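Local coordinates for Non-reducing end beta-L-arabinofuranosidase (Bacteroides thetaiotaomicron, PDB 5MQO), which probably hydrolyses glycosidic linkages in plant pectin as a family GH127 enzyme, classed as an aceric acidase, at residues 530-535 / 560-565; 220-225 / 255-260. All blocks are in the same frame, centred on the assembly; numbering follows the deposited sequence.

In the fold
Interaction 2 comes first along the chain and closes before interaction 1 opens. It lies in the GH127 catalytic domain, where helix 212-230 meets the start of helix 258-270. Interaction 1 lies in the GH127 middle domain and pairs strands 529-535 and 559-565 of one mixed sheet. The two share no helix or strand. Their centres are 38 Å apart, their nearest atoms are about 26 Å apart, and they do not touch. One contact thus belongs to the helical part of the enzyme and the other to a beta part built on it. R534 of interaction 1 forms salt bridges to E406 and E409 on helix 402-416, tying the middle-domain strands to the catalytic domain.

Interaction 1: 530-535 / 560-565; sequences SLFFRI and YAEVNR
The F532 ring and the E562 carboxylate lie side by side and point the same way, their planes 15° apart. E562 CG comes obliquely to the ring, 3.5 Å from F532 CE2. E562 CG is anti to its backbone N (chi1 -174°), which sets it beside the phenylalanine. Outside the pair, the F532 ring stacks with Y482. The Y560 ring has F533 C at its edge and F532 CB at an oblique angle. Y560 CE1 lies 3.8 Å from R534 CB. The Y560 ring meets Y482 edge-to-face, and its hydroxyl bonds to N484. At the edge of the F533 ring, near its plane, is A561 O.

S530 OG donates to the anti lone pair of E562 OE2, at 2.7 Å. This bond ties the carboxylate back to the neighbouring strand. The strands run antiparallel in a five-stranded mixed sheet, which packs on the seven-stranded antiparallel sheet, consistent with a beta sandwich. Strand 559-565 is an edge strand of the mixed sheet, while strand 529-535 also bonds to the 480-483 strand. F533 and A561 form a hydrogen-bonded pair, with F533 N to A561 O and A561 N to F533 O both 2.8 Å. Further along, L531 N donates to V563 O at 3.1 Å, from 42° above the carbonyl plane. The return bond from V563 N to L531 O is weak.

On the face that carries F533, A561 and V563, F533 CE1 comes to 4.2 Å from V563 CG2. A561 and V563 also rest on L544 of strand 542-546, and L531 and F533 on V573 of strand 572-577.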
loop_
_atom_site.group_PDB
_atom_site.type_symbol
_atom_site.label_atom_id
_atom_site.label_comp_id
_atom_site.label_asym_id
_atom_site.label_seq_id
_atom_site.Cartn_x
_atom_site.Cartn_y
_atom_site.Cartn_z
ATOM N N SER A 530 18.882 -17.395 -11.105
ATOM C CA SER A 530 17.490 -17.372 -11.578
ATOM C C SER A 530 16.910 -15.971 -11.814
ATOM O O SER A 530 17.369 -14.965 -11.251
ATOM C CB SER A 530 16.599 -18.147 -10.610
ATOM O OG SER A 530 16.817 -19.543 -10.692
ATOM N N LEU A 531 15.907 -15.913 -12.676
ATOM C CA LEU A 531 15.020 -14.754 -12.754
ATOM C C LEU A 531 13.626 -15.254 -12.482
ATOM O O LEU A 531 13.089 -16.041 -13.258
ATOM C CB LEU A 531 15.054 -14.091 -14.137
ATOM C CG LEU A 531 16.279 -13.239 -14.478
ATOM C CD1 LEU A 531 16.077 -12.532 -15.817
ATOM C CD2 LEU A 531 16.602 -12.216 -13.401
ATOM N N PHE A 532 13.031 -14.791 -11.392
ATOM C CA PHE A 532 11.706 -15.257 -10.987
ATOM C C PHE A 532 10.686 -14.238 -11.441
ATOM O O PHE A 532 10.912 -13.033 -11.279
ATOM C CB PHE A 532 11.620 -15.388 -9.485
ATOM C CG PHE A 532 12.601 -16.343 -8.893
ATOM C CD1 PHE A 532 13.906 -15.954 -8.637
ATOM C CD2 PHE A 532 12.203 -17.619 -8.509
ATOM C CE1 PHE A 532 14.816 -16.824 -8.051
ATOM C CE2 PHE A 532 13.100 -18.498 -7.911
ATOM C CZ PHE A 532 14.417 -18.096 -7.690
ATOM N N PHE A 533 9.568 -14.712 -11.981
ATOM C CA PHE A 533 8.442 -13.838 -12.383
ATOM C C PHE A 533 7.189 -14.211 -11.642
ATOM O O PHE A 533 6.700 -15.348 -11.740
ATOM C CB PHE A 533 8.184 -13.935 -13.894
ATOM C CG PHE A 533 9.364 -13.524 -14.711
ATOM C CD1 PHE A 533 10.427 -14.411 -14.906
ATOM C CD2 PHE A 533 9.451 -12.234 -15.205
ATOM C CE1 PHE A 533 11.541 -14.021 -15.604
ATOM C CE2 PHE A 533 10.554 -11.842 -15.912
ATOM C CZ PHE A 533 11.605 -12.733 -16.112
ATOM N N ARG A 534 6.655 -13.268 -10.884
ATOM C CA ARG A 534 5.414 -13.534 -10.166
ATOM C C ARG A 534 4.307 -13.772 -11.192
ATOM O O ARG A 534 4.207 -13.045 -12.170
ATOM C CB ARG A 534 5.069 -12.383 -9.216
ATOM C CG ARG A 534 3.834 -12.626 -8.366
ATOM C CD ARG A 534 3.681 -11.560 -7.313
ATOM N NE ARG A 534 3.272 -10.331 -7.945
ATOM C CZ ARG A 534 2.021 -10.019 -8.276
ATOM N NH1 ARG A 534 1.768 -8.841 -8.867
ATOM N NH2 ARG A 534 1.015 -10.858 -8.011
ATOM N N ILE A 535 3.537 -14.832 -10.998
ATOM C CA ILE A 535 2.256 -15.001 -11.682
ATOM C C ILE A 535 1.125 -14.493 -10.775
ATOM O O ILE A 535 0.847 -15.130 -9.758
ATOM C CB ILE A 535 1.980 -16.475 -12.006
ATOM C CG1 ILE A 535 3.192 -17.114 -12.708
ATOM C CG2 ILE A 535 0.691 -16.578 -12.816
ATOM C CD1 ILE A 535 3.796 -16.272 -13.819
ATOM N N TYR A 560 5.880 -17.933 -7.892
ATOM C CA TYR A 560 6.934 -17.477 -8.833
ATOM C C TYR A 560 7.279 -18.503 -9.894
ATOM O O TYR A 560 7.559 -19.666 -9.554
ATOM C CB TYR A 560 8.245 -17.141 -8.113
ATOM C CG TYR A 560 8.159 -15.926 -7.245
ATOM C CD1 TYR A 560 8.093 -14.652 -7.806
ATOM C CD2 TYR A 560 8.123 -16.046 -5.858
ATOM C CE1 TYR A 560 7.991 -13.528 -7.011
ATOM C CE2 TYR A 560 8.030 -14.926 -5.060
ATOM C CZ TYR A 560 7.972 -13.672 -5.637
ATOM O OH TYR A 560 7.894 -12.580 -4.829
ATOM N N ALA A 561 7.288 -18.064 -11.161
ATOM C CA ALA A 561 7.881 -18.853 -12.255
ATOM C C ALA A 561 9.386 -18.585 -12.252
ATOM O O ALA A 561 9.809 -17.436 -12.401
ATOM C CB ALA A 561 7.273 -18.484 -13.595
ATOM N N GLU A 562 10.175 -19.643 -12.049
ATOM C CA GLU A 562 11.639 -19.551 -11.987
ATOM C C GLU A 562 12.227 -19.807 -13.378
ATOM O O GLU A 562 11.711 -20.634 -14.132
ATOM C CB GLU A 562 12.193 -20.582 -10.995
ATOM C CG GLU A 562 13.690 -20.469 -10.753
ATOM C CD GLU A 562 14.231 -21.517 -9.797
ATOM O OE1 GLU A 562 13.478 -22.435 -9.404
ATOM O OE2 GLU A 562 15.425 -21.428 -9.445
ATOM N N VAL A 563 13.295 -19.094 -13.716
ATOM C CA VAL A 563 14.034 -19.327 -14.968
ATOM C C VAL A 563 15.518 -19.375 -14.625
ATOM O O VAL A 563 16.154 -18.334 -14.552
ATOM C CB VAL A 563 13.729 -18.236 -16.038
ATOM C CG1 VAL A 563 14.412 -18.551 -17.363
ATOM C CG2 VAL A 563 12.233 -18.119 -16.280
ATOM N N ASN A 564 16.052 -20.574 -14.373
ATOM C CA ASN A 564 17.461 -20.715 -14.005
ATOM C C ASN A 564 18.318 -20.953 -15.241
ATOM O O ASN A 564 18.046 -21.852 -16.027
ATOM C CB ASN A 564 17.680 -21.835 -13.002
ATOM C CG ASN A 564 19.096 -21.821 -12.425
ATOM O OD1 ASN A 564 19.523 -20.843 -11.779
ATOM N ND2 ASN A 564 19.835 -22.899 -12.659
ATOM N N ARG A 565 19.374 -20.157 -15.380
ATOM C CA ARG A 565 20.063 -19.979 -16.653
ATOM C C ARG A 565 21.396 -19.272 -16.394
ATOM O O ARG A 565 21.507 -18.478 -15.465
ATOM C CB ARG A 565 19.170 -19.121 -17.557
ATOM C CG ARG A 565 19.617 -18.938 -18.992
ATOM C CD ARG A 565 19.466 -20.223 -19.793
ATOM N NE ARG A 565 18.065 -20.655 -19.870
ATOM C CZ ARG A 565 17.194 -20.321 -20.828
ATOM N NH1 ARG A 565 17.551 -19.533 -21.849
ATOM N NH2 ARG A 565 15.939 -20.785 -20.763
#

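Interaction 2: 220-225 / 255-260; sequences ATDFLC and TGNPRY
Y260 reaches across from the first turn of helix 258-270 to T221, D222 and C225 on helix 212-230. From its CB, the first torsion turns CG beside the backbone N (chi1 -59°). CG then lies near the T221 methyl. CD1 meets C225 SG at 3.7 Å, a sulfur-aromatic contact at the ring edge. CE1 is 3.3 Å from T221 CG2. That methyl makes a CH-pi contact, 3.5 Å from the ring centroid and 17° off the normal. N257 ND2 lies over the opposite face, toward the rim. At the tip, Y260 OH donates to D222 OD1 at 2.6 Å, from 51° out of the carboxylate plane.

R259 also reaches helix 212-230. C225 CB sits over the centre of the R259 guanidinium, 3.3 Å from R259 CZ. The salt bridge from R259 NH1 to D222 OD1 is long, at 3.8 Å, and R259 NE pairs with E229. A phenylalanine in place of Y260 would probably leave D222 OD1 without its hydroxyl donor, relying across this contact on the long bridge to R259.

N257 is the N-cap of helix 258-270: its OD1 accepts from R259 N at 3.1 Å. T255 OG1 accepts from N257 N in an ST turn. Y260 also touches M251 and Y252 of helix 243-255. This is helix-to-helix packing in a mainly helical catalytic domain, consistent with the alpha/alpha barrel of the six-hairpin glycosidases.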
loop_
_atom_site.group_PDB
_atom_site.type_symbol
_atom_site.label_atom_id
_atom_site.label_comp_id
_atom_site.label_asym_id
_atom_site.label_seq_id
_atom_site.Cartn_x
_atom_site.Cartn_y
_atom_site.Cartn_z
ATOM N N ALA A 220 18.042 10.604 18.314
ATOM C CA ALA A 220 16.595 10.556 18.608
ATOM C C ALA A 220 16.191 9.181 19.124
ATOM O O ALA A 220 15.404 9.047 20.082
ATOM C CB ALA A 220 15.796 10.891 17.368
ATOM N N THR A 221 16.749 8.165 18.474
ATOM C CA THR A 221 16.515 6.781 18.833
ATOM C C THR A 221 16.993 6.497 20.254
ATOM O O THR A 221 16.267 5.857 21.036
ATOM C CB THR A 221 17.222 5.856 17.815
ATOM O OG1 THR A 221 16.778 6.171 16.487
ATOM C CG2 THR A 221 16.984 4.379 18.119
ATOM N N ASP A 222 18.204 6.962 20.586
ATOM C CA ASP A 222 18.766 6.783 21.957
ATOM C C ASP A 222 17.879 7.459 23.006
ATOM O O ASP A 222 17.661 6.931 24.108
ATOM C CB ASP A 222 20.206 7.295 22.043
ATOM C CG ASP A 222 21.201 6.409 21.267
ATOM O OD1 ASP A 222 21.034 5.174 21.223
ATOM O OD2 ASP A 222 22.183 6.937 20.702
ATOM N N PHE A 223 17.338 8.611 22.631
ATOM C CA PHE A 223 16.406 9.305 23.483
ATOM C C PHE A 223 15.128 8.482 23.759
ATOM O O PHE A 223 14.694 8.401 24.900
ATOM C CB PHE A 223 16.062 10.688 22.927
ATOM C CG PHE A 223 15.115 11.421 23.801
ATOM C CD1 PHE A 223 15.562 11.962 24.999
ATOM C CD2 PHE A 223 13.760 11.473 23.495
ATOM C CE1 PHE A 223 14.676 12.573 25.865
ATOM C CE2 PHE A 223 12.879 12.092 24.351
ATOM C CZ PHE A 223 13.335 12.644 25.543
ATOM N N LEU A 224 14.533 7.886 22.727
ATOM C CA LEU A 224 13.414 6.975 22.930
ATOM C C LEU A 224 13.786 5.797 23.826
ATOM O O LEU A 224 12.989 5.420 24.677
ATOM C CB LEU A 224 12.908 6.392 21.624
ATOM C CG LEU A 224 12.340 7.301 20.557
ATOM C CD1 LEU A 224 11.761 6.433 19.445
ATOM C CD2 LEU A 224 11.274 8.212 21.145
ATOM N N CYS A 225 14.964 5.197 23.646
ATOM C CA CYS A 225 15.345 4.070 24.514
ATOM C C CYS A 225 15.347 4.496 25.985
ATOM O O CYS A 225 14.935 3.740 26.859
ATOM C CB CYS A 225 16.703 3.470 24.127
ATOM S SG CYS A 225 16.822 2.908 22.408
ATOM N N THR A 255 22.286 0.215 12.184
ATOM C CA THR A 255 23.407 0.478 13.103
ATOM C C THR A 255 24.042 -0.743 13.747
ATOM O O THR A 255 25.164 -0.647 14.209
ATOM C CB THR A 255 22.958 1.366 14.273
ATOM O OG1 THR A 255 21.876 0.729 14.977
ATOM C CG2 THR A 255 22.539 2.754 13.785
ATOM N N GLY A 256 23.326 -1.868 13.810
ATOM C CA GLY A 256 23.791 -3.072 14.490
ATOM C C GLY A 256 23.658 -2.965 15.997
ATOM O O GLY A 256 24.157 -3.824 16.723
ATOM N N ASN A 257 22.967 -1.940 16.480
ATOM C CA ASN A 257 22.967 -1.629 17.894
ATOM C C ASN A 257 21.912 -2.456 18.644
ATOM O O ASN A 257 20.725 -2.103 18.582
ATOM C CB ASN A 257 22.711 -0.137 18.062
ATOM C CG ASN A 257 22.678 0.302 19.512
ATOM O OD1 ASN A 257 22.514 -0.505 20.425
ATOM N ND2 ASN A 257 22.808 1.604 19.726
ATOM N N PRO A 258 22.342 -3.507 19.404
ATOM C CA PRO A 258 21.401 -4.465 20.065
ATOM C C PRO A 258 20.338 -3.855 20.953
ATOM O O PRO A 258 19.282 -4.454 21.136
ATOM C CB PRO A 258 22.313 -5.360 20.932
ATOM C CG PRO A 258 23.591 -4.625 21.041
ATOM C CD PRO A 258 23.735 -3.802 19.792
ATOM N N ARG A 259 20.631 -2.690 21.510
ATOM C CA ARG A 259 19.674 -1.950 22.328
ATOM C C ARG A 259 18.365 -1.657 21.549
ATOM O O ARG A 259 17.279 -1.624 22.132
ATOM C CB ARG A 259 20.351 -0.671 22.849
ATOM C CG ARG A 259 19.537 0.140 23.829
ATOM C CD ARG A 259 20.446 0.820 24.842
ATOM N NE ARG A 259 19.694 1.727 25.722
ATOM C CZ ARG A 259 19.658 3.060 25.628
ATOM N NH1 ARG A 259 20.335 3.723 24.676
ATOM N NH2 ARG A 259 18.921 3.747 26.503
ATOM N N TYR A 260 18.479 -1.492 20.231
ATOM C CA TYR A 260 17.336 -1.126 19.401
ATOM C C TYR A 260 16.409 -2.311 19.124
ATOM O O TYR A 260 15.170 -2.171 19.139
ATOM C CB TYR A 260 17.815 -0.476 18.098
ATOM C CG TYR A 260 18.657 0.784 18.296
ATOM C CD1 TYR A 260 18.612 1.525 19.490
ATOM C CD2 TYR A 260 19.475 1.255 17.276
ATOM C CE1 TYR A 260 19.372 2.660 19.662
ATOM C CE2 TYR A 260 20.226 2.411 17.441
ATOM C CZ TYR A 260 20.170 3.113 18.643
ATOM O OH TYR A 260 20.908 4.268 18.825
#